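Local coordinates for cutm, flavoprotein of carbon monoxide dehydrogenase (Hydrogenophaga pseudoflava, PDB 1FFV), which binds FAD and, as the flavoprotein subunit of carbon monoxide dehydrogenase, probably passes on electrons released by CO oxidation at the molybdenum-containing subunit, at residues Gly15-Leu20 with Ile52-Ile57; Phe136-Pro141 with Glu163-Val168. All coordinates share one frame; numbering follows the deposited sequence.

Contact 1 packs helix 14-24 on the end of strand 50-53 in a small parallel sheet; contact 2 pairs strands 135-140 and 166-173 in a separate antiparallel sheet. Their centres lie about 11 Å apart, and helix 14-24 joins them: while Ala17 and Leu20 face the parallel sheet, Val18 packs on contact 2, its CG2 lying 3.5 Å from Glu139 O and its CG1 3.5 Å from Pro141 N. Both contacts reach the adenine of FAD. Ile54 of contact 1 touches the exocyclic amine with a methyl group, whereas Met167 of contact 2 reads the adenine edge through its backbone. Hydrogen bonds with Leu30 O, Lys29 NZ and Asp124 OD2 also hold the cofactor.

Contact 1 (Gly15-Leu20 with Ile52-Ile57); sequences GEAVAL and IDINRI. With FAD (flavin-adenine dinucleotide), chain J.
Apolar helix-on-sheet packing joins Ala17 and Leu20 of helix 14-24 to Ile52, Ile54 and Ile57, at the end of strand 50-53 and in the loop after it. No hydrogen bond crosses. The closest touch is between Leu20 CB and Ile52 CD1, 3.7 Å apart. Ile52 reaches it with CG1 anti to its own carbonyl carbon (chi1 -59°), which sends CD1 up to the base of Leu20, while its other branch, CG2, meets Leu20 CD1 at 4.1 Å. One turn earlier, Ala17 CB points toward the isoleucines and lies 4.2 Å from both Ile54 CG2 and Ile57 CD1. So small a side chain lets the helix come near: the Ala17 and Ile52 CA atoms are 6.9 Å apart. Ile54 works in two directions, offering CG2 to Ala17 and CD1 to FAD N6A at 3.7 Å. A type I turn from Ile54 to Ile57 brings Ile57 round beside Ile54. Overlapping the start of this turn, Asp53 OD1 accepts from Asn55 N at 2.8 Å, closing an Asx turn; the N-H comes to OD1 from above the carboxylate plane, and Asp53 OD2 bonds to Tyr8. Leu30 of the adjacent strand 28-31 packs on Ile52 and Ile54. The arrangement is that of a small alpha/beta layer, a helix covering a three-stranded parallel sheet, whose loop after strand 50-53 lends an apolar side chain to the FAD adenine pocket.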
loop_
_atom_site.group_PDB
_atom_site.type_symbol
_atom_site.label_atom_id
_atom_site.label_comp_id
_atom_site.label_asym_id
_atom_site.label_seq_id
_atom_site.Cartn_x
_atom_site.Cartn_y
_atom_site.Cartn_z
ATOM N N GLY C 15 -10.526 -52.523 10.895
ATOM C CA GLY C 15 -10.962 -52.869 12.237
ATOM C C GLY C 15 -11.099 -51.654 13.128
ATOM O O GLY C 15 -12.079 -51.527 13.861
ATOM N N GLU C 16 -10.112 -50.762 13.064
ATOM C CA GLU C 16 -10.130 -49.535 13.851
ATOM C C GLU C 16 -11.283 -48.656 13.404
ATOM O O GLU C 16 -11.994 -48.083 14.232
ATOM C CB GLU C 16 -8.818 -48.781 13.690
ATOM C CG GLU C 16 -7.628 -49.458 14.335
ATOM C CD GLU C 16 -6.332 -48.749 14.018
ATOM O OE1 GLU C 16 -6.271 -47.506 14.204
ATOM O OE2 GLU C 16 -5.383 -49.431 13.563
ATOM N N ALA C 17 -11.472 -48.568 12.088
ATOM C CA ALA C 17 -12.553 -47.772 11.516
ATOM C C ALA C 17 -13.903 -48.260 12.045
ATOM O O ALA C 17 -14.739 -47.459 12.481
ATOM C CB ALA C 17 -12.517 -47.853 9.999
ATOM N N VAL C 18 -14.082 -49.581 12.045
ATOM C CA VAL C 18 -15.306 -50.211 12.530
ATOM C C VAL C 18 -15.509 -49.933 14.022
ATOM O O VAL C 18 -16.626 -49.657 14.461
ATOM C CB VAL C 18 -15.280 -51.738 12.273
ATOM C CG1 VAL C 18 -16.444 -52.430 12.980
ATOM C CG2 VAL C 18 -15.335 -52.013 10.773
ATOM N N ALA C 19 -14.427 -49.996 14.792
ATOM C CA ALA C 19 -14.491 -49.736 16.226
ATOM C C ALA C 19 -14.994 -48.313 16.474
ATOM O O ALA C 19 -15.904 -48.106 17.280
ATOM C CB ALA C 19 -13.111 -49.931 16.864
ATOM N N LEU C 20 -14.404 -47.343 15.770
ATOM C CA LEU C 20 -14.788 -45.934 15.893
ATOM C C LEU C 20 -16.257 -45.719 15.540
ATOM O O LEU C 20 -16.951 -44.944 16.205
ATOM C CB LEU C 20 -13.906 -45.054 15.007
ATOM C CG LEU C 20 -12.460 -44.843 15.453
ATOM C CD1 LEU C 20 -11.685 -44.189 14.336
ATOM C CD2 LEU C 20 -12.411 -43.979 16.713
ATOM N N ILE C 52 -14.686 -40.024 10.057
ATOM C CA ILE C 52 -13.690 -41.078 10.116
ATOM C C ILE C 52 -13.093 -41.238 8.733
ATOM O O ILE C 52 -13.710 -41.811 7.834
ATOM C CB ILE C 52 -14.300 -42.412 10.575
ATOM C CG1 ILE C 52 -14.927 -42.242 11.954
ATOM C CG2 ILE C 52 -13.229 -43.506 10.601
ATOM C CD1 ILE C 52 -15.862 -43.356 12.309
ATOM N N ASP C 53 -11.894 -40.698 8.573
ATOM C CA ASP C 53 -11.175 -40.752 7.310
ATOM C C ASP C 53 -10.605 -42.151 7.074
ATOM O O ASP C 53 -9.801 -42.656 7.865
ATOM C CB ASP C 53 -10.050 -39.708 7.324
ATOM C CG ASP C 53 -9.426 -39.478 5.957
ATOM O OD1 ASP C 53 -9.607 -40.302 5.033
ATOM O OD2 ASP C 53 -8.739 -38.451 5.811
ATOM N N ILE C 54 -11.029 -42.774 5.981
ATOM C CA ILE C 54 -10.543 -44.102 5.638
ATOM C C ILE C 54 -9.535 -44.094 4.476
ATOM O O ILE C 54 -9.292 -45.133 3.868
ATOM C CB ILE C 54 -11.714 -45.075 5.346
ATOM C CG1 ILE C 54 -12.627 -44.505 4.253
ATOM C CG2 ILE C 54 -12.506 -45.336 6.624
ATOM C CD1 ILE C 54 -13.766 -45.420 3.851
ATOM N N ASN C 55 -8.919 -42.938 4.209
ATOM C CA ASN C 55 -7.921 -42.793 3.132
ATOM C C ASN C 55 -6.526 -43.306 3.475
ATOM O O ASN C 55 -5.660 -43.360 2.600
ATOM C CB ASN C 55 -7.764 -41.328 2.695
ATOM C CG ASN C 55 -8.856 -40.866 1.760
ATOM O OD1 ASN C 55 -9.837 -40.269 2.210
ATOM N ND2 ASN C 55 -8.692 -41.116 0.464
ATOM N N ARG C 56 -6.286 -43.638 4.739
ATOM C CA ARG C 56 -4.970 -44.115 5.157
ATOM C C ARG C 56 -4.967 -45.601 5.545
ATOM O O ARG C 56 -4.142 -46.051 6.346
ATOM C CB ARG C 56 -4.443 -43.243 6.303
ATOM C CG ARG C 56 -4.329 -41.748 5.968
ATOM C CD ARG C 56 -3.159 -41.441 5.038
ATOM N NE ARG C 56 -1.869 -41.751 5.664
ATOM N N ILE C 57 -5.883 -46.356 4.940
ATOM C CA ILE C 57 -6.025 -47.790 5.175
ATOM C C ILE C 57 -5.672 -48.506 3.871
ATOM O O ILE C 57 -6.487 -48.570 2.956
ATOM C CB ILE C 57 -7.473 -48.132 5.581
ATOM C CG1 ILE C 57 -7.859 -47.348 6.835
ATOM C CG2 ILE C 57 -7.617 -49.610 5.835
ATOM C CD1 ILE C 57 -9.305 -47.529 7.264
HETATM P PA FAD J . -17.671 -39.550 0.030
HETATM O O1A FAD J . -16.977 -39.784 1.308
HETATM O O2A FAD J . -17.858 -38.280 -0.404
HETATM O O5B FAD J . -19.006 -40.174 0.269
HETATM C C5B FAD J . -19.105 -41.525 0.674
HETATM C C4B FAD J . -20.496 -41.734 1.259
HETATM O O4B FAD J . -20.581 -43.185 1.403
HETATM C C3B FAD J . -20.698 -41.293 2.684
HETATM O O3B FAD J . -21.990 -41.375 3.169
HETATM C C2B FAD J . -19.657 -42.166 3.352
HETATM O O2B FAD J . -19.813 -42.149 4.730
HETATM C C1B FAD J . -19.950 -43.495 2.729
HETATM N N9A FAD J . -18.805 -44.303 2.347
HETATM C C8A FAD J . -17.744 -43.933 1.560
HETATM N N7A FAD J . -16.858 -44.913 1.395
HETATM C C5A FAD J . -17.368 -45.964 2.114
HETATM C C6A FAD J . -16.880 -47.319 2.323
HETATM N N6A FAD J . -15.769 -47.790 1.823
HETATM N N1A FAD J . -17.680 -48.089 3.113
HETATM C C2A FAD J . -18.839 -47.643 3.650
HETATM N N3A FAD J . -19.364 -46.428 3.509
HETATM C C4A FAD J . -18.594 -45.619 2.724
HETATM N N1 FAD J . -20.713 -39.248 -9.506
HETATM C C2 FAD J . -21.187 -39.950 -10.524
HETATM O O2 FAD J . -21.433 -41.105 -10.415
HETATM N N3 FAD J . -21.431 -39.381 -11.797
HETATM C C4 FAD J . -21.187 -38.058 -12.046
HETATM O O4 FAD J . -21.405 -37.606 -13.152
HETATM C C4X FAD J . -20.672 -37.269 -10.938
HETATM N N5 FAD J . -20.417 -35.971 -11.121
HETATM C C5X FAD J . -19.935 -35.275 -10.057
HETATM C C6 FAD J . -19.675 -33.920 -10.262
HETATM C C7 FAD J . -19.192 -33.132 -9.267
HETATM C C7M FAD J . -18.925 -31.668 -9.519
HETATM C C8 FAD J . -18.930 -33.690 -7.966
HETATM C C8M FAD J . -18.396 -32.837 -6.841
HETATM C C9 FAD J . -19.181 -35.052 -7.741
HETATM C C9A FAD J . -19.676 -35.837 -8.774
HETATM N N10 FAD J . -19.957 -37.225 -8.614
HETATM C C10 FAD J . -20.440 -37.931 -9.654
HETATM C "C1'" FAD J . -19.676 -37.875 -7.291
HETATM C "C2'" FAD J . -18.360 -38.719 -6.957
HETATM O "O2'" FAD J . -18.611 -39.374 -8.172
HETATM C "C3'" FAD J . -19.045 -38.914 -5.618
HETATM O "O3'" FAD J . -17.704 -38.381 -5.524
HETATM C "C4'" FAD J . -18.491 -39.882 -4.595
HETATM O "O4'" FAD J . -19.915 -40.084 -4.875
HETATM C "C5'" FAD J . -19.009 -40.110 -3.170
HETATM O "O5'" FAD J . -17.635 -40.931 -3.349
HETATM P P FAD J . -16.494 -40.483 -2.433
HETATM O O1P FAD J . -15.376 -41.515 -2.703
HETATM O O2P FAD J . -16.085 -39.176 -2.641
HETATM O O3P FAD J . -16.997 -40.519 -1.049
#

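Contact 2 (Phe136-Pro141 with Glu163-Val168); sequences FVLEGP and ENEVMV. With FAD (flavin-adenine dinucleotide), chain J.
Met167 and Leu138 form a non-hydrogen-bonded antiparallel pair, and the Met167 side chain runs on to Phe136. Its CB lies 3.4 Å from FAD N1A. CG of Met167, anti to the backbone N, meets Leu138 CD2 at 4.0 Å. SD stands 4.6 Å from the centroid of the Phe136 ring, an oblique Met-aromatic contact. A bend at chi3 (-70°) brings Met167 CE to 3.7 Å from Phe136 CG. Phe152 meets the Phe136 ring edge-to-face and touches Met167. The next pair, Glu139 with Val166, is hydrogen-bonded through both backbones, and Val168 N adds a straight bond to Val137 O. In the Met167-Leu138 pair the N and O of Met167 point away from strand 135-140, to the cofactor: N donates to FAD N1A at 2.7 Å and O accepts from FAD N6A at 2.9 Å, so the strand backbone recognises the adenine. Glu165 lies across Leu138, with OE2 3.6 Å from Leu138 CB and OE1 equally near Leu138 CD1. In this buried carboxylate OE1 makes a salt bridge to Arg145 and also accepts from Glu162 N. An alanine in place of Glu165 would probably leave Arg145 without this partner and uncover one flank of Leu138. Beyond the strands, Asn164 packs across the Pro141 ring. Strands 143-148 and 69-73 flank the pair on its outer sides within the five-stranded sheet, while Val18 and Leu21 of helix 14-24 cover Val166.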
loop_
_atom_site.group_PDB
_atom_site.type_symbol
_atom_site.label_atom_id
_atom_site.label_comp_id
_atom_site.label_asym_id
_atom_site.label_seq_id
_atom_site.Cartn_x
_atom_site.Cartn_y
_atom_site.Cartn_z
ATOM N N PHE C 136 -20.453 -56.789 -3.134
ATOM C CA PHE C 136 -19.717 -55.933 -2.222
ATOM C C PHE C 136 -19.423 -56.593 -0.879
ATOM O O PHE C 136 -20.322 -57.121 -0.233
ATOM C CB PHE C 136 -20.512 -54.646 -1.994
ATOM C CG PHE C 136 -21.014 -54.005 -3.261
ATOM C CD1 PHE C 136 -20.180 -53.857 -4.366
ATOM C CD2 PHE C 136 -22.335 -53.565 -3.355
ATOM C CE1 PHE C 136 -20.652 -53.286 -5.546
ATOM C CE2 PHE C 136 -22.820 -52.990 -4.535
ATOM C CZ PHE C 136 -21.977 -52.853 -5.628
ATOM N N VAL C 137 -18.167 -56.522 -0.450
ATOM C CA VAL C 137 -17.740 -57.090 0.828
ATOM C C VAL C 137 -17.836 -56.028 1.930
ATOM O O VAL C 137 -17.203 -54.976 1.834
ATOM C CB VAL C 137 -16.298 -57.606 0.738
ATOM C CG1 VAL C 137 -15.863 -58.196 2.059
ATOM C CG2 VAL C 137 -16.193 -58.645 -0.362
ATOM N N LEU C 138 -18.635 -56.306 2.962
ATOM C CA LEU C 138 -18.838 -55.376 4.080
ATOM C C LEU C 138 -18.271 -55.906 5.394
ATOM O O LEU C 138 -18.535 -57.046 5.781
ATOM C CB LEU C 138 -20.330 -55.105 4.286
ATOM C CG LEU C 138 -21.203 -54.912 3.048
ATOM C CD1 LEU C 138 -22.630 -54.563 3.462
ATOM C CD2 LEU C 138 -20.608 -53.832 2.158
ATOM N N GLU C 139 -17.514 -55.072 6.099
ATOM C CA GLU C 139 -16.959 -55.502 7.372
ATOM C C GLU C 139 -17.557 -54.749 8.544
ATOM O O GLU C 139 -17.560 -53.518 8.579
ATOM C CB GLU C 139 -15.437 -55.388 7.410
ATOM C CG GLU C 139 -14.868 -56.157 8.590
ATOM C CD GLU C 139 -13.373 -56.032 8.732
ATOM O OE1 GLU C 139 -12.637 -56.393 7.787
ATOM O OE2 GLU C 139 -12.937 -55.575 9.807
ATOM N N GLY C 140 -18.093 -55.509 9.489
ATOM C CA GLY C 140 -18.687 -54.928 10.677
ATOM C C GLY C 140 -17.987 -55.499 11.890
ATOM O O GLY C 140 -16.948 -56.142 11.751
ATOM N N PRO C 141 -18.510 -55.262 13.097
ATOM C CA PRO C 141 -17.870 -55.795 14.302
ATOM C C PRO C 141 -17.908 -57.328 14.391
ATOM O O PRO C 141 -17.039 -57.940 15.023
ATOM C CB PRO C 141 -18.667 -55.135 15.428
ATOM C CG PRO C 141 -20.010 -54.920 14.814
ATOM C CD PRO C 141 -19.665 -54.421 13.442
ATOM N N GLU C 163 -24.828 -48.994 9.595
ATOM C CA GLU C 163 -24.068 -47.867 10.149
ATOM C C GLU C 163 -22.715 -48.209 10.763
ATOM O O GLU C 163 -21.867 -47.334 10.932
ATOM C CB GLU C 163 -24.900 -47.111 11.178
ATOM C CG GLU C 163 -26.084 -46.373 10.597
ATOM C CD GLU C 163 -26.728 -45.443 11.609
ATOM O OE1 GLU C 163 -26.930 -45.865 12.775
ATOM O OE2 GLU C 163 -27.021 -44.286 11.236
ATOM N N ASN C 164 -22.524 -49.471 11.128
ATOM C CA ASN C 164 -21.259 -49.895 11.715
ATOM C C ASN C 164 -20.420 -50.736 10.756
ATOM O O ASN C 164 -19.528 -51.470 11.182
ATOM C CB ASN C 164 -21.481 -50.631 13.050
ATOM C CG ASN C 164 -22.411 -51.842 12.928
ATOM O OD1 ASN C 164 -22.727 -52.293 11.829
ATOM N ND2 ASN C 164 -22.841 -52.370 14.067
ATOM N N GLU C 165 -20.691 -50.617 9.458
ATOM C CA GLU C 165 -19.935 -51.372 8.463
ATOM C C GLU C 165 -19.101 -50.485 7.548
ATOM O O GLU C 165 -19.383 -49.299 7.380
ATOM C CB GLU C 165 -20.862 -52.227 7.603
ATOM C CG GLU C 165 -21.477 -53.416 8.296
ATOM C CD GLU C 165 -22.431 -54.153 7.390
ATOM O OE1 GLU C 165 -23.298 -53.492 6.788
ATOM O OE2 GLU C 165 -22.315 -55.386 7.263
ATOM N N VAL C 166 -18.080 -51.090 6.947
ATOM C CA VAL C 166 -17.185 -50.418 6.020
ATOM C C VAL C 166 -17.097 -51.299 4.773
ATOM O O VAL C 166 -16.797 -52.493 4.883
ATOM C CB VAL C 166 -15.763 -50.281 6.624
ATOM C CG1 VAL C 166 -14.799 -49.670 5.610
ATOM C CG2 VAL C 166 -15.805 -49.446 7.885
ATOM N N MET C 167 -17.415 -50.745 3.602
ATOM C CA MET C 167 -17.302 -51.530 2.375
ATOM C C MET C 167 -15.817 -51.653 2.111
ATOM O O MET C 167 -15.127 -50.649 1.991
ATOM C CB MET C 167 -17.979 -50.868 1.170
ATOM C CG MET C 167 -17.961 -51.775 -0.077
ATOM S SD MET C 167 -18.714 -51.093 -1.569
ATOM C CE MET C 167 -20.444 -51.086 -1.125
ATOM N N VAL C 168 -15.332 -52.890 2.057
ATOM C CA VAL C 168 -13.916 -53.172 1.838
ATOM C C VAL C 168 -13.491 -53.269 0.371
ATOM O O VAL C 168 -12.507 -52.646 -0.042
ATOM C CB VAL C 168 -13.499 -54.459 2.602
ATOM C CG1 VAL C 168 -12.098 -54.911 2.196
ATOM C CG2 VAL C 168 -13.555 -54.203 4.100
HETATM P PA FAD J . -17.671 -39.550 0.030
HETATM O O1A FAD J . -16.977 -39.784 1.308
HETATM O O2A FAD J . -17.858 -38.280 -0.404
HETATM O O5B FAD J . -19.006 -40.174 0.269
HETATM C C5B FAD J . -19.105 -41.525 0.674
HETATM C C4B FAD J . -20.496 -41.734 1.259
HETATM O O4B FAD J . -20.581 -43.185 1.403
HETATM C C3B FAD J . -20.698 -41.293 2.684
HETATM O O3B FAD J . -21.990 -41.375 3.169
HETATM C C2B FAD J . -19.657 -42.166 3.352
HETATM O O2B FAD J . -19.813 -42.149 4.730
HETATM C C1B FAD J . -19.950 -43.495 2.729
HETATM N N9A FAD J . -18.805 -44.303 2.347
HETATM C C8A FAD J . -17.744 -43.933 1.560
HETATM N N7A FAD J . -16.858 -44.913 1.395
HETATM C C5A FAD J . -17.368 -45.964 2.114
HETATM C C6A FAD J . -16.880 -47.319 2.323
HETATM N N6A FAD J . -15.769 -47.790 1.823
HETATM N N1A FAD J . -17.680 -48.089 3.113
HETATM C C2A FAD J . -18.839 -47.643 3.650
HETATM N N3A FAD J . -19.364 -46.428 3.509
HETATM C C4A FAD J . -18.594 -45.619 2.724
HETATM N N1 FAD J . -20.713 -39.248 -9.506
HETATM C C2 FAD J . -21.187 -39.950 -10.524
HETATM O O2 FAD J . -21.433 -41.105 -10.415
HETATM N N3 FAD J . -21.431 -39.381 -11.797
HETATM C C4 FAD J . -21.187 -38.058 -12.046
HETATM O O4 FAD J . -21.405 -37.606 -13.152
HETATM C C4X FAD J . -20.672 -37.269 -10.938
HETATM N N5 FAD J . -20.417 -35.971 -11.121
HETATM C C5X FAD J . -19.935 -35.275 -10.057
HETATM C C6 FAD J . -19.675 -33.920 -10.262
HETATM C C7 FAD J . -19.192 -33.132 -9.267
HETATM C C7M FAD J . -18.925 -31.668 -9.519
HETATM C C8 FAD J . -18.930 -33.690 -7.966
HETATM C C8M FAD J . -18.396 -32.837 -6.841
HETATM C C9 FAD J . -19.181 -35.052 -7.741
HETATM C C9A FAD J . -19.676 -35.837 -8.774
HETATM N N10 FAD J . -19.957 -37.225 -8.614
HETATM C C10 FAD J . -20.440 -37.931 -9.654
HETATM C "C1'" FAD J . -19.676 -37.875 -7.291
HETATM C "C2'" FAD J . -18.360 -38.719 -6.957
HETATM O "O2'" FAD J . -18.611 -39.374 -8.172
HETATM C "C3'" FAD J . -19.045 -38.914 -5.618
HETATM O "O3'" FAD J . -17.704 -38.381 -5.524
HETATM C "C4'" FAD J . -18.491 -39.882 -4.595
HETATM O "O4'" FAD J . -19.915 -40.084 -4.875
HETATM C "C5'" FAD J . -19.009 -40.110 -3.170
HETATM O "O5'" FAD J . -17.635 -40.931 -3.349
HETATM P P FAD J . -16.494 -40.483 -2.433
HETATM O O1P FAD J . -15.376 -41.515 -2.703
HETATM O O2P FAD J . -16.085 -39.176 -2.641
HETATM O O3P FAD J . -16.997 -40.519 -1.049
#